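Local coordinates for protein dihydroxyacetone kinase (Citrobacter freundii, PDB 1UN8) that catalyses the ATP-dependent phosphorylation of dihydroxyacetone to dihydroxyacetone phosphate, a step of glycerol fermentation, at residues G19-S24 with L29-S34; T155-K160 with S304-V309; N185-G190 with A246-T251; L254-N259 with R274-S279; K316-E321 with S325-P330. One frame throughout, in Å; residues are numbered along the deposited sequence.

Contact 1. Residues G19-S24 with L29-S34; sequences GAIIAS and LARLES
I21 and L29 form the apolar heart of a contact in the alpha/beta DhaK fold, where helix 12-22 turns through a short loop into strand 29-32 and packs on it; this is the outermost strand on one side of a mixed sheet within this chain. Here a single hydrophobic branch does most of the joining. CD1 of I21 lies 3.7 Å from CB of L29 and 3.8 Å from the backbone N of A30, so it touches the base of the leucine and the strand's main chain. With CG1 beside the backbone N (chi1 -53°), the isoleucine reaches out from the helix flank, and the two side chains cross obliquely.

R31 combines both kinds of interaction. Its CG is 4.2 Å from CD1 of I21, while NH1 turns back to the same helix, forming a salt bridge with D18 and a hydrogen bond with S14. R31 and L32 also pair in parallel with a strand of the second subunit, so the sheet continues across the dimer interface.

Backbone bonding finishes the helix: N of S24 donates to O of I21 at 2.8 Å. The serine side chain then meets the leucine end, its OG 3.8 Å from CD1 of L29.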
# COMPACT_ATOMS: atom_id res chain seq x y z
N GLY A 19 5.06 16.35 0.86
CA GLY A 19 5.21 15.14 1.64
C GLY A 19 6.29 14.22 1.12
O GLY A 19 6.99 13.58 1.90
N ALA A 20 6.44 14.15 -0.20
CA ALA A 20 7.45 13.26 -0.79
C ALA A 20 8.85 13.72 -0.43
O ALA A 20 9.75 12.91 -0.18
CB ALA A 20 7.29 13.24 -2.30
N ILE A 21 9.03 15.03 -0.44
CA ILE A 21 10.29 15.65 -0.11
C ILE A 21 10.59 15.43 1.37
O ILE A 21 11.67 14.98 1.75
CB ILE A 21 10.25 17.18 -0.36
CG1 ILE A 21 9.77 17.50 -1.78
CG2 ILE A 21 11.66 17.74 -0.17
CD1 ILE A 21 10.82 17.80 -2.81
N ILE A 22 9.62 15.79 2.22
CA ILE A 22 9.77 15.65 3.68
C ILE A 22 10.27 14.26 4.07
O ILE A 22 10.97 14.10 5.07
CB ILE A 22 8.42 15.87 4.44
CG1 ILE A 22 7.87 17.28 4.22
CG2 ILE A 22 8.64 15.62 5.92
CD1 ILE A 22 8.70 18.37 4.85
N ALA A 23 9.91 13.26 3.27
CA ALA A 23 10.30 11.88 3.58
C ALA A 23 11.43 11.34 2.74
O ALA A 23 11.76 10.16 2.82
CB ALA A 23 9.10 10.96 3.46
N SER A 24 12.03 12.20 1.92
CA SER A 24 13.14 11.81 1.06
C SER A 24 14.29 11.12 1.79
O SER A 24 14.98 11.73 2.60
CB SER A 24 13.69 13.02 0.32
OG SER A 24 14.84 12.66 -0.42
N LEU A 29 15.91 15.73 -3.21
CA LEU A 29 14.82 16.27 -4.00
C LEU A 29 14.57 17.73 -3.65
O LEU A 29 14.76 18.14 -2.51
CB LEU A 29 13.55 15.45 -3.75
CG LEU A 29 13.76 13.94 -3.93
CD1 LEU A 29 12.56 13.18 -3.39
CD2 LEU A 29 14.02 13.62 -5.40
N ALA A 30 14.13 18.51 -4.63
CA ALA A 30 13.85 19.91 -4.39
C ALA A 30 12.79 20.41 -5.36
O ALA A 30 12.77 20.03 -6.53
CB ALA A 30 15.13 20.73 -4.56
N ARG A 31 11.90 21.25 -4.87
CA ARG A 31 10.88 21.80 -5.75
C ARG A 31 11.58 22.88 -6.57
O ARG A 31 12.63 23.38 -6.17
CB ARG A 31 9.72 22.39 -4.96
CG ARG A 31 8.96 21.35 -4.14
CD ARG A 31 7.61 21.85 -3.65
NE ARG A 31 6.72 22.23 -4.74
CZ ARG A 31 5.40 22.36 -4.60
NH1 ARG A 31 4.84 22.12 -3.43
NH2 ARG A 31 4.65 22.73 -5.63
N LEU A 32 11.01 23.21 -7.72
CA LEU A 32 11.59 24.23 -8.58
C LEU A 32 10.71 25.47 -8.46
O LEU A 32 9.50 25.40 -8.67
CB LEU A 32 11.60 23.75 -10.03
CG LEU A 32 12.29 24.67 -11.04
CD1 LEU A 32 13.79 24.48 -10.93
CD2 LEU A 32 11.82 24.35 -12.44
N GLU A 33 11.32 26.60 -8.12
CA GLU A 33 10.56 27.84 -7.99
C GLU A 33 9.86 28.08 -9.31
O GLU A 33 10.48 27.96 -10.37
CB GLU A 33 11.49 29.00 -7.65
CG GLU A 33 10.80 30.35 -7.59
CD GLU A 33 11.78 31.49 -7.37
OE1 GLU A 33 12.25 31.64 -6.22
OE2 GLU A 33 12.08 32.22 -8.34
N SER A 34 8.58 28.43 -9.25
CA SER A 34 7.80 28.65 -10.47
C SER A 34 6.41 29.13 -10.14
O SER A 34 6.07 29.30 -8.97
CB SER A 34 7.67 27.34 -11.25
OG SER A 34 6.96 26.38 -10.48

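Contact 2. Residues T155-K160 with S304-V309; sequences TILVHK and SLTAIV
L157, on helix 155-167, and I308, on strand 301-309, mark the closest backbone approach, with their CA atoms 8.0 Å apart. That spacing leaves the two main chains to be joined through side chains, and no hydrogen bond crosses between 155-160 and 304-309. The helix presents one residue to the strand; the strand answers with T306 and I308, two positions apart and both pointing toward the helix.

The contact converges on a single methyl group. CD1 of L157 meets CG2 of T306 tip to tip at 3.6 Å, and it lies 3.9 Å from CG2 of I308, past which the leucine slides in the opposite direction. T306 illustrates how a beta-branched residue can serve two environments. Its CG2 stands anti to the backbone N and faces the leucine, whereas OG1 (chi1 -62°) is hydrogen-bonded to OG of S188 on the adjacent strand. The polar branch of this buried residue is thereby satisfied without interrupting the apolar surface.

Other sides of the helix look elsewhere: V158 touches I107 and L135 of another sheet, and T155 touches K109, a substrate-binding residue. Helix 155-167 therefore lies between two mixed sheets, and L157 seats it on one of them, an instance of the alpha/beta layering that builds the DhaK fold.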
# COMPACT_ATOMS: atom_id res chain seq x y z
N THR A 155 7.02 1.44 -17.36
CA THR A 155 7.69 2.69 -17.65
C THR A 155 8.91 2.92 -16.75
O THR A 155 9.96 3.33 -17.23
CB THR A 155 6.73 3.90 -17.48
OG1 THR A 155 5.62 3.78 -18.38
CG2 THR A 155 7.48 5.20 -17.74
N ILE A 156 8.79 2.64 -15.46
CA ILE A 156 9.91 2.87 -14.58
C ILE A 156 11.10 1.97 -14.90
O ILE A 156 12.24 2.32 -14.60
CB ILE A 156 9.53 2.71 -13.09
CG1 ILE A 156 9.07 1.28 -12.82
CG2 ILE A 156 8.49 3.77 -12.70
CD1 ILE A 156 9.59 0.74 -11.48
N LEU A 157 10.85 0.81 -15.49
CA LEU A 157 11.97 -0.05 -15.84
C LEU A 157 12.73 0.67 -16.95
O LEU A 157 13.94 0.50 -17.10
CB LEU A 157 11.50 -1.41 -16.33
CG LEU A 157 10.79 -2.27 -15.28
CD1 LEU A 157 10.49 -3.63 -15.89
CD2 LEU A 157 11.66 -2.41 -14.03
N VAL A 158 12.01 1.49 -17.71
CA VAL A 158 12.62 2.25 -18.78
C VAL A 158 13.45 3.37 -18.16
O VAL A 158 14.56 3.67 -18.62
CB VAL A 158 11.56 2.84 -19.74
CG1 VAL A 158 12.22 3.75 -20.76
CG2 VAL A 158 10.84 1.71 -20.46
N HIS A 159 12.93 3.98 -17.09
CA HIS A 159 13.68 5.05 -16.42
C HIS A 159 15.01 4.47 -15.95
O HIS A 159 16.06 5.09 -16.10
CB HIS A 159 12.92 5.57 -15.19
CG HIS A 159 11.71 6.40 -15.50
ND1 HIS A 159 11.44 6.87 -16.77
CD2 HIS A 159 10.75 6.90 -14.70
CE1 HIS A 159 10.36 7.63 -16.73
NE2 HIS A 159 9.92 7.67 -15.49
N LYS A 160 14.96 3.27 -15.38
CA LYS A 160 16.13 2.60 -14.84
C LYS A 160 17.26 2.46 -15.86
O LYS A 160 18.41 2.77 -15.58
CB LYS A 160 15.74 1.21 -14.32
CG LYS A 160 16.76 0.59 -13.37
CD LYS A 160 17.00 1.51 -12.17
CE LYS A 160 17.96 0.88 -11.17
NZ LYS A 160 19.32 0.65 -11.74
N SER A 304 -0.24 -5.22 -11.04
CA SER A 304 0.23 -5.44 -12.40
C SER A 304 1.47 -6.29 -12.39
O SER A 304 2.20 -6.32 -11.40
CB SER A 304 0.46 -4.11 -13.11
OG SER A 304 1.48 -3.36 -12.47
N LEU A 305 1.69 -7.02 -13.48
CA LEU A 305 2.85 -7.86 -13.63
C LEU A 305 3.60 -7.38 -14.86
O LEU A 305 3.04 -7.34 -15.96
CB LEU A 305 2.45 -9.31 -13.81
CG LEU A 305 1.86 -9.98 -12.58
CD1 LEU A 305 1.34 -11.36 -12.95
CD2 LEU A 305 2.92 -10.06 -11.50
N THR A 306 4.86 -6.98 -14.67
CA THR A 306 5.70 -6.53 -15.77
C THR A 306 6.90 -7.44 -15.98
O THR A 306 7.66 -7.70 -15.04
CB THR A 306 6.24 -5.12 -15.56
OG1 THR A 306 5.16 -4.19 -15.48
CG2 THR A 306 7.13 -4.73 -16.71
N ALA A 307 7.06 -7.94 -17.20
CA ALA A 307 8.18 -8.80 -17.54
C ALA A 307 9.08 -8.04 -18.50
O ALA A 307 8.61 -7.45 -19.48
CB ALA A 307 7.68 -10.09 -18.19
N ILE A 308 10.37 -8.02 -18.20
CA ILE A 308 11.37 -7.38 -19.05
C ILE A 308 12.41 -8.44 -19.43
O ILE A 308 12.91 -9.16 -18.56
CB ILE A 308 12.08 -6.22 -18.34
CG1 ILE A 308 13.19 -5.69 -19.24
CG2 ILE A 308 12.66 -6.67 -16.99
CD1 ILE A 308 13.10 -4.20 -19.51
N VAL A 309 12.71 -8.54 -20.72
CA VAL A 309 13.67 -9.52 -21.21
C VAL A 309 15.08 -9.10 -20.86
O VAL A 309 15.49 -7.98 -21.14
CB VAL A 309 13.57 -9.68 -22.75
CG1 VAL A 309 14.58 -10.72 -23.23
CG2 VAL A 309 12.16 -10.10 -23.13

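Contact 3. Residues N185-G190 with A246-T251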
# COMPACT_ATOMS: atom_id res chain seq x y z
N ASN A 185 11.37 -4.29 -24.87
CA ASN A 185 11.48 -5.56 -24.17
C ASN A 185 10.69 -5.57 -22.86
O ASN A 185 10.92 -6.41 -21.99
CB ASN A 185 12.95 -5.86 -23.89
CG ASN A 185 13.68 -6.39 -25.12
OD1 ASN A 185 13.57 -7.56 -25.45
ND2 ASN A 185 14.41 -5.51 -25.80
N THR A 186 9.75 -4.64 -22.74
CA THR A 186 8.95 -4.55 -21.54
C THR A 186 7.48 -4.82 -21.84
O THR A 186 6.89 -4.21 -22.74
CB THR A 186 9.12 -3.16 -20.88
OG1 THR A 186 10.51 -2.97 -20.57
CG2 THR A 186 8.30 -3.06 -19.60
N PHE A 187 6.90 -5.74 -21.08
CA PHE A 187 5.50 -6.12 -21.25
C PHE A 187 4.78 -6.14 -19.90
O PHE A 187 5.22 -6.77 -18.93
CB PHE A 187 5.42 -7.50 -21.92
CG PHE A 187 6.30 -7.63 -23.14
CD1 PHE A 187 7.67 -7.86 -23.01
CD2 PHE A 187 5.77 -7.44 -24.42
CE1 PHE A 187 8.50 -7.90 -24.12
CE2 PHE A 187 6.60 -7.48 -25.54
CZ PHE A 187 7.96 -7.70 -25.39
N SER A 188 3.66 -5.43 -19.83
CA SER A 188 2.90 -5.36 -18.59
C SER A 188 1.43 -5.69 -18.77
O SER A 188 0.84 -5.45 -19.83
CB SER A 188 3.03 -3.96 -17.99
OG SER A 188 4.38 -3.58 -17.89
N LEU A 189 0.84 -6.26 -17.73
CA LEU A 189 -0.57 -6.61 -17.72
C LEU A 189 -1.12 -6.38 -16.32
O LEU A 189 -0.57 -6.87 -15.34
CB LEU A 189 -0.76 -8.07 -18.12
CG LEU A 189 -2.21 -8.56 -18.15
CD1 LEU A 189 -3.03 -7.65 -19.04
CD2 LEU A 189 -2.25 -10.02 -18.64
N GLY A 190 -2.20 -5.62 -16.23
CA GLY A 190 -2.78 -5.35 -14.93
C GLY A 190 -4.18 -5.91 -14.76
O GLY A 190 -4.86 -6.27 -15.73
N ALA A 246 2.68 -15.17 -24.21
CA ALA A 246 2.35 -15.04 -25.62
C ALA A 246 3.01 -13.81 -26.23
O ALA A 246 3.22 -13.75 -27.45
CB ALA A 246 0.83 -14.97 -25.80
N ALA A 247 3.35 -12.82 -25.41
CA ALA A 247 3.97 -11.62 -25.93
C ALA A 247 5.48 -11.64 -25.80
O ALA A 247 6.18 -10.93 -26.51
CB ALA A 247 3.42 -10.40 -25.22
N LEU A 248 5.99 -12.47 -24.90
CA LEU A 248 7.42 -12.57 -24.67
C LEU A 248 8.09 -13.50 -25.66
O LEU A 248 7.43 -14.32 -26.28
CB LEU A 248 7.69 -13.09 -23.26
CG LEU A 248 7.38 -12.16 -22.08
CD1 LEU A 248 7.20 -12.99 -20.81
CD2 LEU A 248 8.51 -11.15 -21.94
N PRO A 249 9.42 -13.36 -25.84
CA PRO A 249 10.15 -14.24 -26.76
C PRO A 249 9.98 -15.65 -26.18
O PRO A 249 9.76 -15.79 -24.98
CB PRO A 249 11.58 -13.74 -26.64
CG PRO A 249 11.40 -12.29 -26.36
CD PRO A 249 10.29 -12.29 -25.34
N GLU A 250 10.08 -16.69 -27.00
CA GLU A 250 9.89 -18.02 -26.46
C GLU A 250 11.03 -18.48 -25.55
O GLU A 250 10.91 -19.48 -24.85
CB GLU A 250 9.66 -19.04 -27.59
CG GLU A 250 10.92 -19.68 -28.14
CD GLU A 250 10.61 -20.76 -29.15
OE1 GLU A 250 10.07 -20.43 -30.23
OE2 GLU A 250 10.91 -21.95 -28.86
N THR A 251 12.14 -17.74 -25.55
CA THR A 251 13.25 -18.09 -24.68
C THR A 251 13.94 -16.84 -24.15
O THR A 251 13.81 -15.76 -24.72
CB THR A 251 14.32 -18.96 -25.40
OG1 THR A 251 15.03 -18.16 -26.36
CG2 THR A 251 13.68 -20.15 -26.10
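F187 packs against A247 and L248 where the C-terminal part of helix 233-247 lies beside strand 186-192, and the chain leading to it shows how a strand sorts its residues between two layers. N185, just ahead of the strand, is tied back through ND2 to O of Y181. T186 points away from 246-251, and its OG1 bonds to O of A182.

F187 then points toward 246-251 and makes the contact with its ring, which meets a different partner along each of its two sides. On the CD2 side, CB of A247 is 3.9 Å from CD2. The carbonyl of A247 lies over one ring face, with its O 3.6 Å from CE2. Along the other side, CD2 of L248 approaches CD1 at 3.6 Å, the two side chains meeting at a slant.

S188 turns back to the layer that T186 faces, where its OG is hydrogen-bonded to OD2 of D139. L189 returns to the layer of F187 and touches M240 and K243, one to two turns earlier in helix 233-247. This is helix-on-sheet packing in an alpha/beta fold: strand 186-192 is covered by helix 233-247, with the phenylalanine packed against A247 and L248.

Contact 4. Residues L254-N259 with R274-S279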
# COMPACT_ATOMS: atom_id res chain seq x y z
N LEU A 254 14.30 -13.56 -17.50
CA LEU A 254 13.37 -12.47 -17.21
C LEU A 254 13.44 -11.89 -15.80
O LEU A 254 13.72 -12.57 -14.82
CB LEU A 254 11.92 -12.94 -17.41
CG LEU A 254 11.50 -13.56 -18.74
CD1 LEU A 254 10.24 -14.38 -18.58
CD2 LEU A 254 11.29 -12.48 -19.79
N ALA A 255 13.15 -10.62 -15.75
CA ALA A 255 13.04 -9.90 -14.49
C ALA A 255 11.54 -9.59 -14.42
O ALA A 255 10.98 -9.11 -15.41
CB ALA A 255 13.86 -8.62 -14.47
N VAL A 256 10.87 -9.84 -13.30
CA VAL A 256 9.44 -9.56 -13.21
C VAL A 256 9.13 -8.61 -12.06
O VAL A 256 9.57 -8.81 -10.92
CB VAL A 256 8.63 -10.87 -13.02
CG1 VAL A 256 7.18 -10.57 -12.68
CG2 VAL A 256 8.71 -11.72 -14.28
N MET A 257 8.36 -7.57 -12.37
CA MET A 257 7.98 -6.60 -11.37
C MET A 257 6.51 -6.77 -10.95
O MET A 257 5.60 -6.68 -11.78
CB MET A 257 8.21 -5.19 -11.90
CG MET A 257 7.57 -4.10 -11.05
SD MET A 257 8.05 -2.44 -11.57
CE MET A 257 7.57 -2.46 -13.30
N ILE A 258 6.30 -7.03 -9.67
CA ILE A 258 4.95 -7.19 -9.10
C ILE A 258 4.60 -5.85 -8.45
O ILE A 258 5.09 -5.51 -7.38
CB ILE A 258 4.92 -8.30 -8.03
CG1 ILE A 258 5.50 -9.59 -8.61
CG2 ILE A 258 3.50 -8.53 -7.56
CD1 ILE A 258 6.59 -10.21 -7.77
N ASN A 259 3.74 -5.11 -9.13
CA ASN A 259 3.31 -3.78 -8.72
C ASN A 259 1.90 -3.73 -8.12
O ASN A 259 0.94 -4.28 -8.66
CB ASN A 259 3.37 -2.85 -9.94
CG ASN A 259 2.88 -1.44 -9.64
OD1 ASN A 259 3.44 -0.74 -8.80
ND2 ASN A 259 1.82 -1.02 -10.33
N ARG A 274 3.37 -15.58 -4.59
CA ARG A 274 3.51 -17.02 -4.56
C ARG A 274 2.98 -17.66 -5.84
O ARG A 274 3.57 -18.60 -6.36
CB ARG A 274 2.76 -17.61 -3.37
CG ARG A 274 2.76 -19.14 -3.35
CD ARG A 274 1.81 -19.67 -2.31
NE ARG A 274 1.67 -21.12 -2.36
CZ ARG A 274 1.22 -21.79 -3.43
NH1 ARG A 274 0.87 -21.14 -4.53
NH2 ARG A 274 1.12 -23.11 -3.38
N GLU A 275 1.85 -17.15 -6.33
CA GLU A 275 1.24 -17.67 -7.55
C GLU A 275 2.21 -17.51 -8.72
O GLU A 275 2.42 -18.45 -9.49
CB GLU A 275 -0.07 -16.93 -7.84
CG GLU A 275 -1.08 -16.94 -6.70
CD GLU A 275 -1.65 -18.31 -6.41
OE1 GLU A 275 -1.02 -19.32 -6.80
OE2 GLU A 275 -2.74 -18.39 -5.80
N LEU A 276 2.79 -16.32 -8.84
CA LEU A 276 3.73 -16.04 -9.91
C LEU A 276 4.89 -17.01 -9.86
O LEU A 276 5.33 -17.51 -10.88
CB LEU A 276 4.28 -14.62 -9.79
CG LEU A 276 5.36 -14.31 -10.84
CD1 LEU A 276 4.73 -14.06 -12.20
CD2 LEU A 276 6.16 -13.11 -10.41
N ALA A 277 5.39 -17.27 -8.66
CA ALA A 277 6.52 -18.18 -8.47
C ALA A 277 6.17 -19.61 -8.86
O ALA A 277 7.06 -20.42 -9.13
CB ALA A 277 6.99 -18.13 -7.02
N SER A 278 4.89 -19.92 -8.87
CA SER A 278 4.43 -21.25 -9.23
C SER A 278 3.85 -21.30 -10.63
O SER A 278 3.33 -22.33 -11.06
CB SER A 278 3.37 -21.71 -8.24
OG SER A 278 3.83 -21.56 -6.91
N SER A 279 3.92 -20.19 -11.36
CA SER A 279 3.37 -20.14 -12.70
C SER A 279 4.38 -20.67 -13.72
O SER A 279 5.56 -20.80 -13.42
CB SER A 279 2.97 -18.70 -13.06
OG SER A 279 4.11 -17.88 -13.28
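V256 and I258 receive L276 in a buried, wholly apolar helix-to-strand contact inside a beta-alpha-beta crossover. Strand 254-260 leads through helix 266-277 to the parallel strand 285-292, and this packing lays the C-terminal part of the helix on the first strand of the unit. It is a compact example of how such a crossover is held: two residues from the same side of a strand and one leucine from the helix.

One branch of the leucine does the touching. With CG anti to the backbone N (chi1 175°), L276 extends toward the sheet and its CD2 meets CG1 of V256 tip to tip at 3.6 Å. The same methyl lies 3.9 Å from CD1 of I258, which reaches it at an angle. L288, on the second strand of the crossover, touches both I258 and L276 and so extends the apolar seam.

Beyond L276, two serines bond back to helix carbonyls. OG of S278 donates to O of R274 at 3.0 Å. NH1 of R274 makes a salt bridge with OE1 of E275, while its NE pairs with D15 of the second subunit, which places this part of the helix at the dimer interface. O of L276 is gripped twice by one residue: N of S279 donates at 3.1 Å, and OG of S279 at 2.7 Å, the hydroxyl tilted 18° from the carbonyl plane.

Contact 5. Residues K316-E321 with S325-P330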
# COMPACT_ATOMS: atom_id res chain seq x y z
N LYS A 316 22.34 -5.64 -16.50
CA LYS A 316 23.40 -4.88 -15.86
C LYS A 316 22.82 -3.59 -15.31
O LYS A 316 23.05 -3.23 -14.16
CB LYS A 316 24.51 -4.57 -16.88
CG LYS A 316 25.66 -3.74 -16.33
CD LYS A 316 26.60 -3.28 -17.45
CE LYS A 316 27.25 -4.45 -18.18
NZ LYS A 316 28.26 -4.04 -19.20
N ALA A 317 22.04 -2.90 -16.15
CA ALA A 317 21.42 -1.64 -15.78
C ALA A 317 20.35 -1.74 -14.69
O ALA A 317 20.18 -0.82 -13.89
CB ALA A 317 20.84 -0.98 -17.03
N LEU A 318 19.62 -2.85 -14.67
CA LEU A 318 18.59 -3.02 -13.65
C LEU A 318 19.20 -3.15 -12.27
O LEU A 318 18.74 -2.53 -11.32
CB LEU A 318 17.75 -4.26 -13.93
CG LEU A 318 16.67 -4.20 -15.01
CD1 LEU A 318 15.85 -5.49 -14.96
CD2 LEU A 318 15.78 -2.99 -14.80
N LEU A 319 20.26 -3.95 -12.18
CA LEU A 319 20.91 -4.22 -10.91
C LEU A 319 21.80 -3.14 -10.32
O LEU A 319 22.27 -3.28 -9.20
CB LEU A 319 21.70 -5.51 -11.04
CG LEU A 319 20.83 -6.67 -11.53
CD1 LEU A 319 21.71 -7.83 -11.90
CD2 LEU A 319 19.84 -7.08 -10.44
N THR A 320 22.03 -2.06 -11.04
CA THR A 320 22.88 -1.00 -10.52
C THR A 320 22.16 -0.22 -9.45
O THR A 320 20.98 0.08 -9.58
CB THR A 320 23.31 -0.03 -11.62
OG1 THR A 320 22.15 0.59 -12.20
CG2 THR A 320 24.06 -0.76 -12.72
N GLU A 321 22.87 0.12 -8.37
CA GLU A 321 22.24 0.88 -7.31
C GLU A 321 21.99 2.29 -7.81
O GLU A 321 22.75 2.82 -8.63
CB GLU A 321 23.16 0.95 -6.08
CG GLU A 321 23.60 -0.39 -5.54
CD GLU A 321 24.45 -0.26 -4.28
OE1 GLU A 321 25.46 0.49 -4.31
OE2 GLU A 321 24.13 -0.91 -3.26
N SER A 325 13.86 7.76 -3.86
CA SER A 325 13.01 7.47 -2.72
C SER A 325 12.36 6.11 -2.77
O SER A 325 12.05 5.53 -1.73
CB SER A 325 11.90 8.51 -2.60
OG SER A 325 12.43 9.82 -2.43
N ASN A 326 12.12 5.58 -3.97
CA ASN A 326 11.37 4.32 -4.04
C ASN A 326 11.84 3.18 -4.94
O ASN A 326 11.14 2.18 -5.06
CB ASN A 326 9.92 4.67 -4.40
CG ASN A 326 9.27 5.58 -3.39
OD1 ASN A 326 8.71 5.14 -2.40
ND2 ASN A 326 9.34 6.88 -3.67
N TRP A 327 13.00 3.28 -5.58
CA TRP A 327 13.43 2.16 -6.40
C TRP A 327 13.66 0.98 -5.47
O TRP A 327 14.34 1.10 -4.45
CB TRP A 327 14.68 2.51 -7.25
CG TRP A 327 15.21 1.31 -7.93
CD1 TRP A 327 16.26 0.53 -7.54
CD2 TRP A 327 14.67 0.69 -9.10
NE1 TRP A 327 16.41 -0.54 -8.39
CE2 TRP A 327 15.44 -0.47 -9.36
CE3 TRP A 327 13.60 1.00 -9.96
CZ2 TRP A 327 15.18 -1.32 -10.44
CZ3 TRP A 327 13.34 0.16 -11.03
CH2 TRP A 327 14.13 -0.99 -11.26
N PRO A 328 13.08 -0.18 -5.82
CA PRO A 328 13.27 -1.40 -5.04
C PRO A 328 14.39 -2.27 -5.59
O PRO A 328 14.45 -2.52 -6.79
CB PRO A 328 11.92 -2.08 -5.17
CG PRO A 328 11.60 -1.80 -6.61
CD PRO A 328 12.00 -0.35 -6.80
N THR A 329 15.27 -2.73 -4.72
CA THR A 329 16.38 -3.57 -5.12
C THR A 329 15.87 -4.93 -5.55
O THR A 329 15.28 -5.66 -4.76
CB THR A 329 17.38 -3.77 -3.96
OG1 THR A 329 17.98 -2.51 -3.64
CG2 THR A 329 18.46 -4.79 -4.34
N PRO A 330 16.11 -5.30 -6.82
CA PRO A 330 15.67 -6.60 -7.35
C PRO A 330 16.19 -7.76 -6.51
O PRO A 330 17.29 -7.71 -5.98
CB PRO A 330 16.25 -6.60 -8.76
CG PRO A 330 16.23 -5.15 -9.12
CD PRO A 330 16.75 -4.50 -7.87
O HOH W 1 19.10 -2.22 -8.53
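W327 lies beside L318 in the C-terminal part of helix 314-319, and its indole can be followed outward from the backbone. CB points toward the helix, and CG stands anti to the backbone N (chi1 172°), which carries the ring across to the helix. Near its root the ring is covered on one face by CD of P328, 3.5 Å above the plane and offset toward the rim.

Further out, the five-membered ring supplies the polar contact. NE1 donates to a water at 3.2 Å, and that water in turn donates to O of L318 at 2.8 Å and, at 3.2 Å, to O of T320. One water thus links the indole N-H to two backbone carbonyls. CZ2 comes within 3.9 Å of O of L318 on a slanting approach. At the far end CH2 lies 4.4 Å from CD2 of L318, a loose apolar touch.

The face turned from P328 takes K160 of helix 155-167 in a cation-pi interaction. NZ of K160 is also hydrogen-bonded to O of A317 and O of T320, so the lysine probably balances the partial negative charge of these carbonyls. T320 adds a bond of its own, OG1 donating to O of A317 from above the carbonyl plane.

A second apolar touch, CD2 of L319 to CB of P330 at 4.0 Å, brings the returning chain against the helix. Together these contacts illustrate a loop folded back on the C-terminal part of the helix before it, with an aromatic ring, a lysine and a bridging water meeting the carbonyls of 317-320.

How the contacts relate
All five contacts lie in the DhaK part of the chain. Contact 1 comes first, contact 2 then spans the stretch that includes contacts 3 and 4, and contact 5 follows. Contacts 2, 3 and 4, with centres 11 to 13 Å apart, share one mixed sheet in which strand 301-309 lies between 186-192 and 254-260. Contact 5 is coupled to contact 2 through K160 and to contact 4 through A255 and L318. Contact 1, on the other sheet, is about 25 Å from contact 2 between centres, yet its L29 touches S325 of contact 5. Contacts 1 and 4 both reach the second subunit, so the dimer interface draws on the surroundings of both sheets.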